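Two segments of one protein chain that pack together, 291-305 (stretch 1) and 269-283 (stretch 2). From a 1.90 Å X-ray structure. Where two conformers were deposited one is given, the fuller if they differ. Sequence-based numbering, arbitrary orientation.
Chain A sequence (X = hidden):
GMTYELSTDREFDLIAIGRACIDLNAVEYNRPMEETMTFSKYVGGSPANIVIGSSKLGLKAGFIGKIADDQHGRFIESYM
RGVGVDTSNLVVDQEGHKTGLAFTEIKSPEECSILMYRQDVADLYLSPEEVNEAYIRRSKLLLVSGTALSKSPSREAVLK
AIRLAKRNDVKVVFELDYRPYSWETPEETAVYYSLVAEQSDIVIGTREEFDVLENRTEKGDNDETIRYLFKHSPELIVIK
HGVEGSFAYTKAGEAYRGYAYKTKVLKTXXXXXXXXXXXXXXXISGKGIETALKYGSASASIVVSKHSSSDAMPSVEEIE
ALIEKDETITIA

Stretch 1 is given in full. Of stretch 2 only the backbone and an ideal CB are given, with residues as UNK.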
# COMPACT_ATOMS: atom_id res chain seq x y z
N THR A 291 -38.42 30.19 -4.58
CA THR A 291 -38.64 29.55 -5.87
C THR A 291 -37.55 28.54 -6.23
O THR A 291 -37.85 27.50 -6.81
CB THR A 291 -38.85 30.57 -7.00
OG1 THR A 291 -40.03 31.36 -6.71
CG2 THR A 291 -39.06 29.84 -8.35
N ALA A 292 -36.29 28.86 -5.91
CA ALA A 292 -35.18 27.94 -6.16
C ALA A 292 -35.41 26.58 -5.51
O ALA A 292 -35.09 25.55 -6.09
CB ALA A 292 -33.84 28.55 -5.73
N LEU A 293 -35.96 26.56 -4.30
CA LEU A 293 -36.31 25.30 -3.64
C LEU A 293 -37.30 24.46 -4.47
O LEU A 293 -37.18 23.22 -4.50
CB LEU A 293 -36.85 25.57 -2.23
CG LEU A 293 -35.91 26.17 -1.18
CD1 LEU A 293 -36.74 26.58 0.08
CD2 LEU A 293 -34.75 25.21 -0.80
N LYS A 294 -38.23 25.11 -5.17
CA LYS A 294 -39.19 24.39 -6.01
C LYS A 294 -38.51 23.80 -7.23
O LYS A 294 -38.77 22.67 -7.63
CB LYS A 294 -40.31 25.31 -6.47
CG LYS A 294 -41.09 25.96 -5.35
CD LYS A 294 -42.34 26.69 -5.82
CE LYS A 294 -42.93 27.59 -4.71
NZ LYS A 294 -43.17 26.82 -3.46
N TYR A 295 -37.63 24.58 -7.85
CA TYR A 295 -36.84 24.08 -8.96
C TYR A 295 -36.02 22.85 -8.58
O TYR A 295 -36.02 21.91 -9.33
CB TYR A 295 -35.95 25.17 -9.55
CG TYR A 295 -36.65 26.04 -10.55
CD1 TYR A 295 -37.60 27.01 -10.14
CD2 TYR A 295 -36.36 25.95 -11.91
CE1 TYR A 295 -38.22 27.81 -11.06
CE2 TYR A 295 -37.02 26.78 -12.87
CZ TYR A 295 -37.93 27.71 -12.41
OH TYR A 295 -38.60 28.54 -13.29
N GLY A 296 -35.36 22.86 -7.43
CA GLY A 296 -34.53 21.72 -7.03
C GLY A 296 -35.42 20.50 -6.79
O GLY A 296 -35.13 19.39 -7.25
N SER A 297 -36.51 20.73 -6.08
CA SER A 297 -37.41 19.64 -5.78
C SER A 297 -38.08 19.04 -7.02
O SER A 297 -38.19 17.81 -7.14
CB SER A 297 -38.49 20.10 -4.78
OG SER A 297 -37.91 20.76 -3.70
N ALA A 298 -38.52 19.89 -7.94
CA ALA A 298 -39.15 19.41 -9.16
C ALA A 298 -38.17 18.60 -10.02
O ALA A 298 -38.50 17.54 -10.58
CB ALA A 298 -39.76 20.61 -9.97
N SER A 299 -36.95 19.11 -10.17
CA SER A 299 -35.92 18.40 -10.93
C SER A 299 -35.59 17.04 -10.32
O SER A 299 -35.46 16.07 -11.05
CB SER A 299 -34.64 19.24 -11.01
OG SER A 299 -33.76 18.73 -12.01
N ALA A 300 -35.42 16.99 -9.00
CA ALA A 300 -35.27 15.71 -8.28
C ALA A 300 -36.36 14.71 -8.57
O ALA A 300 -36.09 13.53 -8.84
CB ALA A 300 -35.19 15.93 -6.79
N SER A 301 -37.60 15.17 -8.55
CA SER A 301 -38.72 14.32 -8.86
C SER A 301 -38.65 13.78 -10.30
O SER A 301 -38.92 12.63 -10.53
CB SER A 301 -40.03 15.06 -8.67
OG SER A 301 -41.13 14.39 -9.28
N ILE A 302 -38.29 14.61 -11.26
CA ILE A 302 -38.32 14.19 -12.66
C ILE A 302 -37.23 13.16 -12.91
O ILE A 302 -37.45 12.13 -13.58
CB ILE A 302 -38.12 15.40 -13.58
CG1 ILE A 302 -39.31 16.32 -13.50
CG2 ILE A 302 -37.94 14.96 -15.05
CD1 ILE A 302 -39.07 17.70 -14.08
N VAL A 303 -36.05 13.40 -12.36
CA VAL A 303 -34.92 12.51 -12.63
C VAL A 303 -35.18 11.11 -12.09
O VAL A 303 -34.77 10.12 -12.73
CB VAL A 303 -33.57 13.11 -12.18
CG1 VAL A 303 -33.39 12.98 -10.70
CG2 VAL A 303 -32.42 12.47 -12.95
N VAL A 304 -35.90 10.97 -10.97
CA VAL A 304 -36.15 9.62 -10.40
C VAL A 304 -37.33 8.90 -11.04
O VAL A 304 -37.53 7.70 -10.79
CB VAL A 304 -36.32 9.66 -8.87
CG1 VAL A 304 -35.14 10.37 -8.25
CG2 VAL A 304 -37.63 10.35 -8.46
N SER A 305 -38.10 9.60 -11.87
CA SER A 305 -39.33 9.06 -12.46
C SER A 305 -39.22 8.85 -13.97
O SER A 305 -39.98 8.07 -14.55
CB SER A 305 -40.51 9.96 -12.15
OG SER A 305 -40.44 11.11 -12.96
N UNK A 269 -31.25 7.30 -7.60
CA UNK A 269 -29.92 7.85 -7.84
C UNK A 269 -30.06 9.19 -8.55
O UNK A 269 -30.94 9.37 -9.38
CB UNK A 269 -29.06 6.88 -8.66
N UNK A 270 -29.16 10.10 -8.25
CA UNK A 270 -29.17 11.38 -8.99
C UNK A 270 -30.17 12.43 -8.53
O UNK A 270 -30.13 13.55 -9.04
CB UNK A 270 -29.44 11.09 -10.47
N UNK A 271 -31.08 12.09 -7.61
CA UNK A 271 -32.06 13.04 -7.08
C UNK A 271 -31.35 14.28 -6.58
O UNK A 271 -31.76 15.41 -6.87
CB UNK A 271 -32.89 12.41 -5.96
N UNK A 272 -30.29 14.08 -5.81
CA UNK A 272 -29.60 15.20 -5.15
C UNK A 272 -28.83 16.09 -6.09
O UNK A 272 -28.68 17.30 -5.86
CB UNK A 272 -28.64 14.66 -4.09
N UNK A 273 -28.31 15.50 -7.16
CA UNK A 273 -27.54 16.28 -8.13
C UNK A 273 -28.45 17.11 -9.03
O UNK A 273 -28.10 18.24 -9.43
CB UNK A 273 -26.67 15.35 -8.98
N UNK A 274 -29.61 16.54 -9.35
CA UNK A 274 -30.69 17.26 -10.03
C UNK A 274 -31.22 18.41 -9.16
O UNK A 274 -31.43 19.53 -9.66
CB UNK A 274 -31.83 16.30 -10.38
N UNK A 275 -31.38 18.14 -7.87
CA UNK A 275 -31.79 19.18 -6.93
C UNK A 275 -30.80 20.37 -6.95
O UNK A 275 -31.21 21.51 -7.09
CB UNK A 275 -31.89 18.60 -5.52
N UNK A 276 -29.51 20.08 -6.86
CA UNK A 276 -28.49 21.13 -6.75
C UNK A 276 -28.41 21.92 -8.04
O UNK A 276 -28.34 23.15 -7.99
CB UNK A 276 -27.12 20.53 -6.41
N UNK A 277 -28.41 21.24 -9.18
CA UNK A 277 -28.28 21.95 -10.47
C UNK A 277 -29.47 22.89 -10.69
O UNK A 277 -29.29 24.05 -11.04
CB UNK A 277 -28.18 20.95 -11.63
N UNK A 278 -30.69 22.40 -10.45
CA UNK A 278 -31.90 23.22 -10.67
C UNK A 278 -32.04 24.32 -9.62
O UNK A 278 -32.49 25.43 -9.93
CB UNK A 278 -33.15 22.34 -10.65
N UNK A 279 -31.70 24.03 -8.36
CA UNK A 279 -31.70 25.04 -7.32
C UNK A 279 -30.72 26.17 -7.67
O UNK A 279 -31.07 27.36 -7.65
CB UNK A 279 -31.34 24.41 -5.97
N UNK A 280 -29.50 25.80 -8.08
CA UNK A 280 -28.53 26.82 -8.45
C UNK A 280 -28.93 27.56 -9.71
O UNK A 280 -28.75 28.76 -9.81
CB UNK A 280 -27.15 26.19 -8.64
N UNK A 281 -29.44 26.85 -10.70
CA UNK A 281 -29.99 27.55 -11.86
C UNK A 281 -30.99 28.62 -11.47
O UNK A 281 -30.94 29.76 -11.97
CB UNK A 281 -30.65 26.55 -12.81
N UNK A 282 -31.92 28.28 -10.58
CA UNK A 282 -32.93 29.26 -10.17
C UNK A 282 -32.33 30.46 -9.47
O UNK A 282 -32.75 31.62 -9.71
CB UNK A 282 -33.96 28.60 -9.25
N UNK A 283 -31.39 30.21 -8.55
CA UNK A 283 -30.69 31.27 -7.82
C UNK A 283 -29.94 32.22 -8.77
O UNK A 283 -30.08 33.43 -8.67
CB UNK A 283 -29.71 30.65 -6.82

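The two helices run nearly antiparallel, at 148°, and their axes close to 7.0 Å, so small residues should be expected wherever a CA-to-CB bond points across.

Position 269 precedes the helix and points away from stretch 1, finding nothing of it within reach; many side chains would do, and it is Phe269. Position 270, at the N-cap, has phi/psi of 82/-8, where a CB would jam against the preceding carbonyl. That alone asks for glycine, and Gly270 it is; its O lies 3.7 Å from Val303 CG1.

At 271 the CB points sideways, 3.8 Å from Val304 CG1, with Ala300 close by. A small apolar group suits, and Ala271 supplies it, its CB 4.3 Å from Ala300 CB. Positions 272 and 273 meet no part of stretch 1 and are unconstrained by it: Gly272, where there is room for a CB, and Asp273, whose carboxylate is bonded elsewhere in the structure.

Position 274 points toward stretch 1, between Ser299 and Val303. Alanine, serine or perhaps cysteine would fit. It is Ser274, rotamer m, with OG 3.3 Å from Val303 CB.

Position 275 is the key one. Its CA comes within 3.7 Å of Gly296 CA, an approach open because Gly296 has no CB; an ideal one would lie 2.9 Å from the backbone O of 275, a clash. The sideways CB looks along a groove floored by Gly296, which favours a long, flat side chain. Tyr275, rotamer t, enters as a knob among Leu293, Gly296, Ser297 and Ala300; Gly296 CA lies over its ring face, 3.9 Å from the centroid, and its own CA makes a CA-H...O contact with Gly296 O at 3.4 Å.

Position 276 points away: Ala276. Position 277 points sideways with nothing of stretch 1 near its CB, so several small or polar side chains would suit; Ser277 OG accepts from a water at 3.0 Å, and that water is also hydrogen-bonded to Ser299 OG, at 2.5 Å.

At 278 the CB is already tight, 3.2 Å from Tyr295 O, so alanine or glycine is indicated; Ala278 fills the space. At 279 the CB points sideways, 3.9 Å from Ala292 O, with the side chains of Ala292 and Leu293 beyond; a large apolar or aromatic group would suit. Phe279 takes it, CE1 lying 3.7 Å from Leu293 CD2.

Position 280 points away: Leu280. At 281 nothing is near the CB, but a long side chain could reach the Tyr295 ring; Tyr281 does, presenting its edge, CE2 to Tyr295 CE2 at 3.9 Å. At 282 the CB points toward stretch 1, 3.4 Å from Ala292 CA, so something as small as alanine or glycine sits most easily; it is Ala282, packing CB to CB with Ala292 at 3.6 Å. Position 283 lies at the margin and is permissive: Leu283.

Stretch 2 269-283: FGAGDSYASAFLYAL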
# COMPACT_ATOMS: atom_id res chain seq x y z
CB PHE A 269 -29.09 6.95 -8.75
CG PHE A 269 -29.23 5.50 -8.45
CD1 PHE A 269 -28.68 4.98 -7.28
CD2 PHE A 269 -29.95 4.67 -9.32
CE1 PHE A 269 -28.80 3.63 -6.99
CE2 PHE A 269 -30.10 3.31 -9.03
CZ PHE A 269 -29.51 2.79 -7.88
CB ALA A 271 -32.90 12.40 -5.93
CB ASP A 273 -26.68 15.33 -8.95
CG ASP A 273 -25.69 14.58 -8.09
OD1 ASP A 273 -25.16 15.14 -7.09
OD2 ASP A 273 -25.38 13.43 -8.47
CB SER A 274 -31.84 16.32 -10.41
OG SER A 274 -31.62 15.78 -11.70
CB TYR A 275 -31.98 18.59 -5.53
CG TYR A 275 -32.54 19.57 -4.53
CD1 TYR A 275 -31.76 20.60 -4.04
CD2 TYR A 275 -33.86 19.46 -4.08
CE1 TYR A 275 -32.27 21.52 -3.12
CE2 TYR A 275 -34.37 20.36 -3.14
CZ TYR A 275 -33.58 21.38 -2.67
OH TYR A 275 -34.09 22.26 -1.76
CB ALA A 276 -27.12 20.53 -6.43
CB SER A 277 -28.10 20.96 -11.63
OG SER A 277 -29.04 19.94 -11.65
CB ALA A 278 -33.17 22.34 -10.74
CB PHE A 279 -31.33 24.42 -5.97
CG PHE A 279 -31.21 25.42 -4.85
CD1 PHE A 279 -32.31 25.78 -4.08
CD2 PHE A 279 -30.00 25.97 -4.54
CE1 PHE A 279 -32.19 26.73 -3.05
CE2 PHE A 279 -29.87 26.90 -3.52
CZ PHE A 279 -30.97 27.29 -2.78
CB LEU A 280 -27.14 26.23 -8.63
CG LEU A 280 -26.52 25.66 -7.33
CD1 LEU A 280 -25.24 24.82 -7.66
CD2 LEU A 280 -26.26 26.82 -6.37
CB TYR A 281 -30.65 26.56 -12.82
CG TYR A 281 -31.54 27.20 -13.85
CD1 TYR A 281 -31.02 27.63 -15.07
CD2 TYR A 281 -32.89 27.36 -13.62
CE1 TYR A 281 -31.86 28.23 -16.05
CE2 TYR A 281 -33.73 27.99 -14.56
CZ TYR A 281 -33.20 28.38 -15.78
OH TYR A 281 -34.02 28.96 -16.72
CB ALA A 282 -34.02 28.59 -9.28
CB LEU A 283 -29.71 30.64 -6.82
CG LEU A 283 -29.40 31.41 -5.55
CD1 LEU A 283 -30.66 31.60 -4.69
CD2 LEU A 283 -28.35 30.65 -4.79
O HOH W 1 -31.73 19.86 -12.99
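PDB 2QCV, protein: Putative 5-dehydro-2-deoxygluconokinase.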